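Local coordinates for lipoprotein (Mycoplasma mycoides subsp. capri, PDB 7ADK) that probably acts as a membrane-attached peptidase of the mycoplasma DUF31 family, within the chymotrypsin-like PA clan, at residues S295-F300 with F418-S423; Y307-K312 with K399-K404; K725-K730 with K738-Y743. All coordinates share one frame; numbering follows the deposited sequence.

Interactions 1 and 2 belong to one excursion of the chain, rich in helix and lacking strand, and both use helix 299-313. Interaction 1 lies at its foot, where the residues leading into that helix cross those leading into strand 421-433. Interaction 2 is nested inside this loop, farther along the helix, and its centre is about 21 Å from that of interaction 1. Both are surface contacts without a hydrogen bond between their segments: the first is mostly isoleucine against Phe-418 and backbone, the second joins carbon atoms of polar and charged residues. Interaction 3, later in the chain and partly buried, is a beta hairpin held by backbone hydrogen bonds and aromatic side chains.

Interaction 1. Residues S295-F300 with F418-S423; sequences SAIQTF and FQISES
Ile-297, Ile-420 and Ser-295 carry most of this crossing, in which the two short backbones run at 80° to each other. Ile-297 keeps CG1 anti to its carbonyl carbon, and with chi2 at -179° the chain runs straight on, so CD1 ends against Phe-418. There it sits 3.7 Å from Phe-418 CB and also touches CD1 of the ring, which it approaches obliquely. The CG2 branch of Ile-297 turns the other way and looks loosely at Ile-420 CD1, 4.3 Å off.

Ile-420 has its CB directed at the opposite segment. Its CG2, placed between the backbone N and the carbonyl carbon, comes up against the carbonyl oxygen of Ala-296, with 3.2 Å from Ile-420 CG2 to Ala-296 O. That same oxygen is also close to Ile-420 N, but the angle is too poor for a hydrogen bond; Ile-420 is instead tied by a backbone hydrogen bond to Thr-294, next to Ser-295.

Ser-295, in a left-handed backbone conformation, is where the chain leaves the course of strand 289-293. Its OG, anti to the backbone N, lies alongside the extended side chain of Gln-419, with 3.6 Å between Ser-295 OG and Gln-419 NE2, too long for a bond. The other end of this amide, Gln-419 OE1, is hydrogen-bonded to Lys-293. A small serine suits this place because the two backbones come close, 4.0 Å between Ser-295 CA and Gln-419 CA.

Strands 289-293 and 421-433 are paired just beyond, so the contact marks the point where they part and the helical excursion begins. With no hydrogen bond between the two segments, their cohesion probably rests on van der Waals contact, of Ile-297 with Phe-418 and of Ile-420 with backbone, while the bonds to Thr-294 and Lys-293 hold the surroundings.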
loop_
_atom_site.group_PDB
_atom_site.type_symbol
_atom_site.label_atom_id
_atom_site.label_comp_id
_atom_site.label_asym_id
_atom_site.label_seq_id
_atom_site.Cartn_x
_atom_site.Cartn_y
_atom_site.Cartn_z
ATOM N N SER B 295 -10.773 -25.486 6.212
ATOM C CA SER B 295 -9.698 -26.495 6.361
ATOM C C SER B 295 -9.558 -27.503 5.207
ATOM O O SER B 295 -9.240 -28.667 5.432
ATOM C CB SER B 295 -9.733 -27.191 7.725
ATOM O OG SER B 295 -8.535 -27.890 7.984
ATOM N N ALA B 296 -9.774 -27.053 3.976
ATOM C CA ALA B 296 -9.618 -27.801 2.738
ATOM C C ALA B 296 -9.163 -26.863 1.604
ATOM O O ALA B 296 -8.896 -25.691 1.853
ATOM C CB ALA B 296 -10.942 -28.479 2.459
ATOM N N ILE B 297 -9.105 -27.342 0.362
ATOM C CA ILE B 297 -8.865 -26.535 -0.858
ATOM C C ILE B 297 -9.723 -26.996 -2.058
ATOM O O ILE B 297 -10.165 -26.187 -2.869
ATOM C CB ILE B 297 -7.356 -26.603 -1.267
ATOM C CG1 ILE B 297 -6.410 -25.978 -0.220
ATOM C CG2 ILE B 297 -7.084 -25.986 -2.649
ATOM C CD1 ILE B 297 -4.926 -25.994 -0.580
ATOM N N GLN B 298 -9.934 -28.302 -2.199
ATOM C CA GLN B 298 -10.158 -28.947 -3.498
ATOM C C GLN B 298 -11.461 -28.732 -4.285
ATOM O O GLN B 298 -11.427 -28.996 -5.483
ATOM C CB GLN B 298 -9.856 -30.449 -3.355
ATOM C CG GLN B 298 -8.464 -30.782 -2.789
ATOM C CD GLN B 298 -7.308 -30.085 -3.495
ATOM O OE1 GLN B 298 -6.351 -29.651 -2.883
ATOM N NE2 GLN B 298 -7.329 -29.956 -4.796
ATOM N N THR B 299 -12.575 -28.259 -3.715
ATOM C CA THR B 299 -13.869 -28.145 -4.441
ATOM C C THR B 299 -13.848 -27.133 -5.601
ATOM O O THR B 299 -14.549 -27.305 -6.598
ATOM C CB THR B 299 -14.995 -27.841 -3.437
ATOM O OG1 THR B 299 -15.170 -28.961 -2.589
ATOM C CG2 THR B 299 -16.367 -27.552 -4.033
ATOM N N PHE B 300 -12.978 -26.127 -5.549
ATOM C CA PHE B 300 -12.658 -25.296 -6.712
ATOM C C PHE B 300 -11.975 -26.118 -7.822
ATOM O O PHE B 300 -12.309 -25.990 -8.997
ATOM C CB PHE B 300 -11.798 -24.106 -6.236
ATOM C CG PHE B 300 -10.987 -23.380 -7.299
ATOM C CD1 PHE B 300 -11.608 -22.894 -8.462
ATOM C CD2 PHE B 300 -9.599 -23.217 -7.140
ATOM C CE1 PHE B 300 -10.849 -22.288 -9.475
ATOM C CE2 PHE B 300 -8.837 -22.625 -8.156
ATOM C CZ PHE B 300 -9.460 -22.163 -9.324
ATOM N N PHE B 418 -3.633 -28.090 4.723
ATOM C CA PHE B 418 -3.852 -26.703 4.320
ATOM C C PHE B 418 -5.264 -26.230 4.668
ATOM O O PHE B 418 -6.160 -27.028 4.941
ATOM C CB PHE B 418 -3.595 -26.542 2.819
ATOM C CG PHE B 418 -2.225 -26.963 2.342
ATOM C CD1 PHE B 418 -2.083 -27.915 1.330
ATOM C CD2 PHE B 418 -1.080 -26.389 2.900
ATOM C CE1 PHE B 418 -0.813 -28.305 0.894
ATOM C CE2 PHE B 418 0.191 -26.784 2.468
ATOM C CZ PHE B 418 0.325 -27.747 1.469
ATOM N N GLN B 419 -5.454 -24.911 4.636
ATOM C CA GLN B 419 -6.725 -24.236 4.886
ATOM C C GLN B 419 -6.978 -23.130 3.850
ATOM O O GLN B 419 -6.047 -22.440 3.436
ATOM C CB GLN B 419 -6.741 -23.659 6.310
ATOM C CG GLN B 419 -6.354 -24.655 7.415
ATOM C CD GLN B 419 -6.698 -24.159 8.812
ATOM O OE1 GLN B 419 -6.568 -22.988 9.135
ATOM N NE2 GLN B 419 -7.143 -25.020 9.696
ATOM N N ILE B 420 -8.241 -22.920 3.474
ATOM C CA ILE B 420 -8.676 -21.862 2.557
ATOM C C ILE B 420 -9.870 -21.103 3.145
ATOM O O ILE B 420 -10.562 -21.598 4.039
ATOM C CB ILE B 420 -8.907 -22.447 1.142
ATOM C CG1 ILE B 420 -8.538 -21.430 0.058
ATOM C CG2 ILE B 420 -10.327 -22.982 0.946
ATOM C CD1 ILE B 420 -8.261 -22.036 -1.299
ATOM N N SER B 421 -10.050 -19.848 2.717
ATOM C CA SER B 421 -11.104 -18.946 3.213
ATOM C C SER B 421 -12.092 -18.563 2.113
ATOM O O SER B 421 -11.697 -18.049 1.065
ATOM C CB SER B 421 -10.531 -17.648 3.799
ATOM O OG SER B 421 -9.534 -17.892 4.770
ATOM N N GLU B 422 -13.389 -18.699 2.367
ATOM C CA GLU B 422 -14.354 -17.800 1.740
ATOM C C GLU B 422 -14.261 -16.445 2.460
ATOM O O GLU B 422 -14.219 -16.417 3.691
ATOM C CB GLU B 422 -15.765 -18.386 1.809
ATOM C CG GLU B 422 -16.835 -17.457 1.201
ATOM C CD GLU B 422 -16.520 -16.999 -0.222
ATOM O OE1 GLU B 422 -16.191 -17.864 -1.052
ATOM O OE2 GLU B 422 -16.552 -15.770 -0.478
ATOM N N SER B 423 -14.193 -15.321 1.749
ATOM C CA SER B 423 -14.203 -14.003 2.381
ATOM C C SER B 423 -14.929 -12.954 1.548
ATOM O O SER B 423 -14.796 -12.880 0.324
ATOM C CB SER B 423 -12.787 -13.560 2.726
ATOM O OG SER B 423 -12.826 -12.277 3.313
#

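Interaction 2. Residues Y307-K312 with K399-K404; sequences YKDYEK and KEWQRK
Asp-309 and Gln-402 meet through their carbons, not their polar ends. Asp-309 CB rests 3.8 Å from Gln-402 CG, and the two side chains slide past each other in opposite directions, leaving the carboxylate and amide planes 61° apart. The methylenes of the two residues thus pack together, and no hydrogen bond joins the carboxylate to the amide. Beside this pair, Asp-309 OD2 approaches the indole of Trp-401 obliquely, 4.3 Å from CZ3 of Trp-401.

The second point of touch is Lys-312, whose chain is bent at chi2 and crosses Glu-400 at about a right angle. Its CE is 4.0 Å from Glu-400 OE2. The ammonium stays farther away, with 4.5 Å between Lys-312 NZ and Glu-400 OE2, so any attraction is probably a longer-range electrostatic one, beyond a salt bridge. Lys-312 instead forms a hydrogen-bonded salt bridge with its neighbour, 2.8 Å from Lys-312 NZ to Glu-311 OE2, on the syn lone pair. With one carboxylate bonded and a second nearby, the lysine probably stays charged.

Farther out, Gln-402 CG stands anti to its carbonyl carbon and the chain folds at chi2 (-52°), which takes NE2 to a hydrogen bond with Glu-405, one turn onward. Trp-401 is the N-cap residue of helix 402-412, and its ring lies against CB of Arg-403, while Ile-379 touches both Trp-401 and Asp-309.

Near the other end of the helices, Gln-298 bonds Lys-412, so helices 299-313 and 402-412 run in opposite senses. The arrangement is that of an antiparallel helix pair, the side of one helix meeting the first turn of the other.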
loop_
_atom_site.group_PDB
_atom_site.type_symbol
_atom_site.label_atom_id
_atom_site.label_comp_id
_atom_site.label_asym_id
_atom_site.label_seq_id
_atom_site.Cartn_x
_atom_site.Cartn_y
_atom_site.Cartn_z
ATOM N N TYR B 307 -14.226 -28.818 -15.944
ATOM C CA TYR B 307 -14.246 -27.764 -16.968
ATOM C C TYR B 307 -13.033 -27.859 -17.917
ATOM O O TYR B 307 -13.192 -27.865 -19.141
ATOM C CB TYR B 307 -14.345 -26.393 -16.281
ATOM C CG TYR B 307 -14.104 -25.216 -17.209
ATOM C CD1 TYR B 307 -12.793 -24.738 -17.393
ATOM C CD2 TYR B 307 -15.167 -24.628 -17.917
ATOM C CE1 TYR B 307 -12.540 -23.690 -18.293
ATOM C CE2 TYR B 307 -14.916 -23.580 -18.823
ATOM C CZ TYR B 307 -13.600 -23.107 -19.009
ATOM O OH TYR B 307 -13.341 -22.088 -19.870
ATOM N N LYS B 308 -11.815 -28.018 -17.371
ATOM C CA LYS B 308 -10.588 -28.254 -18.158
ATOM C C LYS B 308 -10.685 -29.527 -19.007
ATOM O O LYS B 308 -10.140 -29.535 -20.103
ATOM C CB LYS B 308 -9.324 -28.243 -17.266
ATOM C CG LYS B 308 -8.921 -26.815 -16.830
ATOM C CD LYS B 308 -8.235 -26.648 -15.454
ATOM C CE LYS B 308 -6.863 -27.301 -15.272
ATOM N NZ LYS B 308 -6.233 -26.945 -13.975
ATOM N N ASP B 309 -11.396 -30.570 -18.582
ATOM C CA ASP B 309 -11.602 -31.786 -19.381
ATOM C C ASP B 309 -12.546 -31.578 -20.589
ATOM O O ASP B 309 -12.255 -32.030 -21.701
ATOM C CB ASP B 309 -12.113 -32.931 -18.491
ATOM C CG ASP B 309 -11.863 -34.316 -19.085
ATOM O OD1 ASP B 309 -11.074 -34.448 -20.047
ATOM O OD2 ASP B 309 -12.435 -35.296 -18.565
ATOM N N TYR B 310 -13.638 -30.820 -20.428
ATOM C CA TYR B 310 -14.456 -30.394 -21.574
ATOM C C TYR B 310 -13.669 -29.475 -22.518
ATOM O O TYR B 310 -13.713 -29.670 -23.735
ATOM C CB TYR B 310 -15.763 -29.736 -21.111
ATOM C CG TYR B 310 -16.737 -30.630 -20.362
ATOM C CD1 TYR B 310 -17.468 -30.110 -19.279
ATOM C CD2 TYR B 310 -16.973 -31.952 -20.785
ATOM C CE1 TYR B 310 -18.414 -30.907 -18.609
ATOM C CE2 TYR B 310 -17.900 -32.759 -20.102
ATOM C CZ TYR B 310 -18.620 -32.239 -19.010
ATOM O OH TYR B 310 -19.511 -33.030 -18.364
ATOM N N GLU B 311 -12.856 -28.551 -21.992
ATOM C CA GLU B 311 -11.919 -27.763 -22.808
ATOM C C GLU B 311 -10.932 -28.652 -23.587
ATOM O O GLU B 311 -10.715 -28.408 -24.774
ATOM C CB GLU B 311 -11.196 -26.721 -21.934
ATOM C CG GLU B 311 -10.219 -25.816 -22.705
ATOM C CD GLU B 311 -8.787 -26.374 -22.815
ATOM O OE1 GLU B 311 -8.313 -26.602 -23.948
ATOM O OE2 GLU B 311 -8.085 -26.528 -21.791
ATOM N N LYS B 312 -10.377 -29.710 -22.969
ATOM C CA LYS B 312 -9.473 -30.654 -23.636
ATOM C C LYS B 312 -10.140 -31.340 -24.825
ATOM O O LYS B 312 -9.552 -31.341 -25.906
ATOM C CB LYS B 312 -8.906 -31.718 -22.672
ATOM C CG LYS B 312 -7.911 -31.288 -21.582
ATOM C CD LYS B 312 -7.268 -29.910 -21.726
ATOM C CE LYS B 312 -6.603 -29.496 -20.411
ATOM N NZ LYS B 312 -6.195 -28.069 -20.405
ATOM N N LYS B 399 -0.113 -32.310 -14.471
ATOM C CA LYS B 399 -0.590 -33.634 -14.907
ATOM C C LYS B 399 -1.775 -33.574 -15.880
ATOM O O LYS B 399 -2.343 -32.524 -16.158
ATOM C CB LYS B 399 -0.898 -34.519 -13.684
ATOM C CG LYS B 399 0.363 -34.956 -12.939
ATOM C CD LYS B 399 0.092 -36.076 -11.941
ATOM C CE LYS B 399 1.386 -36.552 -11.307
ATOM N NZ LYS B 399 1.201 -37.709 -10.431
ATOM N N GLU B 400 -2.127 -34.715 -16.450
ATOM C CA GLU B 400 -3.178 -34.884 -17.456
ATOM C C GLU B 400 -3.985 -36.172 -17.198
ATOM O O GLU B 400 -3.614 -36.976 -16.356
ATOM C CB GLU B 400 -2.539 -34.869 -18.852
ATOM C CG GLU B 400 -2.101 -33.490 -19.374
ATOM C CD GLU B 400 -3.263 -32.542 -19.719
ATOM O OE1 GLU B 400 -4.365 -33.022 -20.046
ATOM O OE2 GLU B 400 -3.069 -31.310 -19.756
ATOM N N TRP B 401 -5.101 -36.358 -17.904
ATOM C CA TRP B 401 -6.193 -37.289 -17.585
ATOM C C TRP B 401 -6.878 -36.912 -16.270
ATOM O O TRP B 401 -6.580 -37.400 -15.188
ATOM C CB TRP B 401 -5.833 -38.778 -17.746
ATOM C CG TRP B 401 -6.872 -39.776 -17.300
ATOM C CD1 TRP B 401 -6.627 -40.855 -16.520
ATOM C CD2 TRP B 401 -8.326 -39.778 -17.501
ATOM N NE1 TRP B 401 -7.799 -41.554 -16.291
ATOM C CE2 TRP B 401 -8.877 -40.931 -16.865
ATOM C CE3 TRP B 401 -9.244 -38.913 -18.134
ATOM C CZ2 TRP B 401 -10.245 -41.224 -16.895
ATOM C CZ3 TRP B 401 -10.621 -39.174 -18.132
ATOM C CH2 TRP B 401 -11.122 -40.332 -17.522
ATOM N N GLN B 402 -7.818 -35.970 -16.396
ATOM C CA GLN B 402 -8.368 -35.238 -15.258
ATOM C C GLN B 402 -9.064 -36.109 -14.218
ATOM O O GLN B 402 -8.994 -35.775 -13.053
ATOM C CB GLN B 402 -9.339 -34.142 -15.722
ATOM C CG GLN B 402 -8.730 -33.105 -16.685
ATOM C CD GLN B 402 -7.434 -32.462 -16.203
ATOM O OE1 GLN B 402 -6.538 -32.199 -16.987
ATOM N NE2 GLN B 402 -7.270 -32.243 -14.925
ATOM N N ARG B 403 -9.677 -37.238 -14.572
ATOM C CA ARG B 403 -10.314 -38.132 -13.593
ATOM C C ARG B 403 -9.304 -38.882 -12.704
ATOM O O ARG B 403 -9.665 -39.285 -11.604
ATOM C CB ARG B 403 -11.301 -39.055 -14.315
ATOM C CG ARG B 403 -12.424 -39.574 -13.413
ATOM C CD ARG B 403 -13.505 -40.267 -14.242
ATOM N NE ARG B 403 -14.544 -40.870 -13.404
ATOM C CZ ARG B 403 -15.625 -40.304 -12.903
ATOM N NH1 ARG B 403 -15.910 -39.050 -13.060
ATOM N NH2 ARG B 403 -16.468 -41.010 -12.227
ATOM N N LYS B 404 -8.033 -39.010 -13.121
ATOM C CA LYS B 404 -6.902 -39.427 -12.263
ATOM C C LYS B 404 -6.378 -38.259 -11.413
ATOM O O LYS B 404 -6.021 -38.452 -10.256
ATOM C CB LYS B 404 -5.796 -40.047 -13.139
ATOM C CG LYS B 404 -4.641 -40.656 -12.335
ATOM C CD LYS B 404 -3.514 -41.207 -13.212
ATOM C CE LYS B 404 -2.730 -40.105 -13.909
ATOM N NZ LYS B 404 -1.558 -40.617 -14.637
#

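Interaction 3. Residues K725-K730 with K738-Y743; sequences KLYSLK and KKYFNY
A beta hairpin, strand 727-730 turning back into strand 737-747, supplies this contact. Leu-729 and Lys-738 form its regular hydrogen-bonded pair: Leu-729 N gives to Lys-738 O at 3.0 Å and Lys-738 N to Leu-729 O at 3.1 Å. The first bond runs nearly along the C=O axis, while in the second the donor stands above the carbonyl plane. Tyr-740 N adds a bond of 2.8 Å to Tyr-727 O.

On the face of Tyr-727, Leu-729 and Tyr-740, Leu-729 CB packs obliquely at 4.0 Å from Tyr-740 CE2. The Tyr-727 ring, with CG anti to the backbone N, stacks on Phe-537, and its hydroxyl bonds Ser-449. On the other face, Ser-728 OG lies beside Lys-739 and takes a hydrogen bond from Lys-725 NZ, which also bonds Leu-726 O.

Next to Tyr-727, Leu-726 sets CD1 over the centre of the Phe-741 ring in a CH-pi contact, 3.9 Å from Leu-726 CD1 to the ring centroid; a leucine methyl suits that flat face. The N-to-C directions of the two strand segments make 137°, well short of 180°, so this is a twisted antiparallel hairpin within a mixed sheet that strand 535-537 joins in parallel.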
loop_
_atom_site.group_PDB
_atom_site.type_symbol
_atom_site.label_atom_id
_atom_site.label_comp_id
_atom_site.label_asym_id
_atom_site.label_seq_id
_atom_site.Cartn_x
_atom_site.Cartn_y
_atom_site.Cartn_z
ATOM N N LYS B 725 -20.259 -20.296 -16.500
ATOM C CA LYS B 725 -21.199 -21.261 -15.892
ATOM C C LYS B 725 -22.265 -20.519 -15.068
ATOM O O LYS B 725 -21.895 -19.607 -14.333
ATOM C CB LYS B 725 -20.310 -22.238 -15.088
ATOM C CG LYS B 725 -20.931 -23.057 -13.955
ATOM C CD LYS B 725 -22.015 -24.051 -14.389
ATOM C CE LYS B 725 -22.435 -24.992 -13.247
ATOM N NZ LYS B 725 -22.761 -24.277 -11.990
ATOM N N LEU B 726 -23.553 -20.866 -15.150
ATOM C CA LEU B 726 -24.591 -20.255 -14.301
ATOM C C LEU B 726 -24.532 -20.714 -12.833
ATOM O O LEU B 726 -24.018 -21.787 -12.523
ATOM C CB LEU B 726 -26.002 -20.357 -14.916
ATOM C CG LEU B 726 -26.753 -21.700 -14.845
ATOM C CD1 LEU B 726 -28.250 -21.460 -14.940
ATOM C CD2 LEU B 726 -26.381 -22.635 -15.983
ATOM N N TYR B 727 -25.041 -19.877 -11.928
ATOM C CA TYR B 727 -24.838 -19.990 -10.489
ATOM C C TYR B 727 -25.563 -21.175 -9.837
ATOM O O TYR B 727 -26.776 -21.308 -9.949
ATOM C CB TYR B 727 -25.237 -18.669 -9.839
ATOM C CG TYR B 727 -25.338 -18.698 -8.337
ATOM C CD1 TYR B 727 -24.198 -18.548 -7.534
ATOM C CD2 TYR B 727 -26.599 -18.851 -7.742
ATOM C CE1 TYR B 727 -24.332 -18.493 -6.137
ATOM C CE2 TYR B 727 -26.745 -18.780 -6.350
ATOM C CZ TYR B 727 -25.608 -18.588 -5.546
ATOM O OH TYR B 727 -25.753 -18.503 -4.206
ATOM N N SER B 728 -24.824 -22.003 -9.097
ATOM C CA SER B 728 -25.348 -23.110 -8.290
ATOM C C SER B 728 -25.354 -22.784 -6.805
ATOM O O SER B 728 -24.347 -22.335 -6.254
ATOM C CB SER B 728 -24.523 -24.375 -8.496
ATOM O OG SER B 728 -24.576 -24.785 -9.830
ATOM N N LEU B 729 -26.453 -23.090 -6.124
ATOM C CA LEU B 729 -26.541 -23.062 -4.675
ATOM C C LEU B 729 -27.053 -24.401 -4.143
ATOM O O LEU B 729 -28.063 -24.937 -4.594
ATOM C CB LEU B 729 -27.393 -21.861 -4.253
ATOM C CG LEU B 729 -27.565 -21.679 -2.743
ATOM C CD1 LEU B 729 -26.244 -21.410 -2.042
ATOM C CD2 LEU B 729 -28.499 -20.516 -2.487
ATOM N N LYS B 730 -26.338 -24.945 -3.165
ATOM C CA LYS B 730 -26.697 -26.166 -2.444
ATOM C C LYS B 730 -27.797 -25.859 -1.431
ATOM O O LYS B 730 -27.617 -25.037 -0.544
ATOM C CB LYS B 730 -25.425 -26.756 -1.816
ATOM C CG LYS B 730 -25.521 -28.221 -1.418
ATOM C CD LYS B 730 -24.162 -28.827 -1.129
ATOM C CE LYS B 730 -24.226 -30.326 -0.867
ATOM N NZ LYS B 730 -22.906 -30.957 -0.809
ATOM N N LYS B 738 -29.174 -26.690 -6.888
ATOM C CA LYS B 738 -30.034 -26.092 -7.911
ATOM C C LYS B 738 -29.337 -24.905 -8.562
ATOM O O LYS B 738 -28.592 -24.183 -7.899
ATOM C CB LYS B 738 -31.394 -25.765 -7.287
ATOM C CG LYS B 738 -32.409 -25.240 -8.302
ATOM C CD LYS B 738 -33.798 -25.153 -7.675
ATOM C CE LYS B 738 -34.779 -24.499 -8.635
ATOM N NZ LYS B 738 -36.123 -24.440 -8.079
ATOM N N LYS B 739 -29.529 -24.755 -9.874
ATOM C CA LYS B 739 -28.961 -23.691 -10.718
ATOM C C LYS B 739 -29.926 -22.514 -10.834
ATOM O O LYS B 739 -31.134 -22.731 -10.876
ATOM C CB LYS B 739 -28.609 -24.231 -12.114
ATOM C CG LYS B 739 -27.615 -25.395 -12.091
ATOM C CD LYS B 739 -27.301 -25.907 -13.498
ATOM C CE LYS B 739 -26.580 -27.249 -13.425
ATOM N NZ LYS B 739 -26.204 -27.774 -14.744
ATOM N N TYR B 740 -29.433 -21.284 -10.915
ATOM C CA TYR B 740 -30.263 -20.083 -10.997
ATOM C C TYR B 740 -29.655 -18.999 -11.902
ATOM O O TYR B 740 -28.469 -18.716 -11.823
ATOM C CB TYR B 740 -30.474 -19.506 -9.592
ATOM C CG TYR B 740 -31.004 -20.410 -8.492
ATOM C CD1 TYR B 740 -32.360 -20.367 -8.124
ATOM C CD2 TYR B 740 -30.130 -21.239 -7.770
ATOM C CE1 TYR B 740 -32.835 -21.142 -7.053
ATOM C CE2 TYR B 740 -30.604 -22.018 -6.702
ATOM C CZ TYR B 740 -31.955 -21.959 -6.324
ATOM O OH TYR B 740 -32.421 -22.648 -5.254
ATOM N N PHE B 741 -30.465 -18.369 -12.745
ATOM C CA PHE B 741 -30.087 -17.154 -13.479
ATOM C C PHE B 741 -30.186 -15.900 -12.600
ATOM O O PHE B 741 -31.091 -15.770 -11.782
ATOM C CB PHE B 741 -30.993 -16.955 -14.688
ATOM C CG PHE B 741 -30.855 -18.014 -15.748
ATOM C CD1 PHE B 741 -29.749 -17.999 -16.604
ATOM C CD2 PHE B 741 -31.817 -19.031 -15.860
ATOM C CE1 PHE B 741 -29.610 -18.981 -17.592
ATOM C CE2 PHE B 741 -31.680 -20.007 -16.850
ATOM C CZ PHE B 741 -30.585 -19.978 -17.723
ATOM N N ASN B 742 -29.325 -14.914 -12.836
ATOM C CA ASN B 742 -29.423 -13.597 -12.210
ATOM C C ASN B 742 -30.663 -12.826 -12.717
ATOM O O ASN B 742 -30.914 -12.718 -13.916
ATOM C CB ASN B 742 -28.135 -12.809 -12.478
ATOM C CG ASN B 742 -27.062 -12.964 -11.424
ATOM O OD1 ASN B 742 -26.869 -12.095 -10.593
ATOM N ND2 ASN B 742 -26.293 -14.020 -11.435
ATOM N N TYR B 743 -31.427 -12.251 -11.797
ATOM C CA TYR B 743 -32.692 -11.563 -12.007
ATOM C C TYR B 743 -32.882 -10.355 -11.072
ATOM O O TYR B 743 -32.301 -10.285 -9.988
ATOM C CB TYR B 743 -33.816 -12.591 -11.815
ATOM C CG TYR B 743 -35.202 -11.995 -11.884
ATOM C CD1 TYR B 743 -35.795 -11.698 -13.119
ATOM C CD2 TYR B 743 -35.863 -11.633 -10.703
ATOM C CE1 TYR B 743 -37.037 -11.053 -13.181
ATOM C CE2 TYR B 743 -37.091 -10.970 -10.758
ATOM C CZ TYR B 743 -37.692 -10.699 -11.998
ATOM O OH TYR B 743 -38.926 -10.154 -12.031
#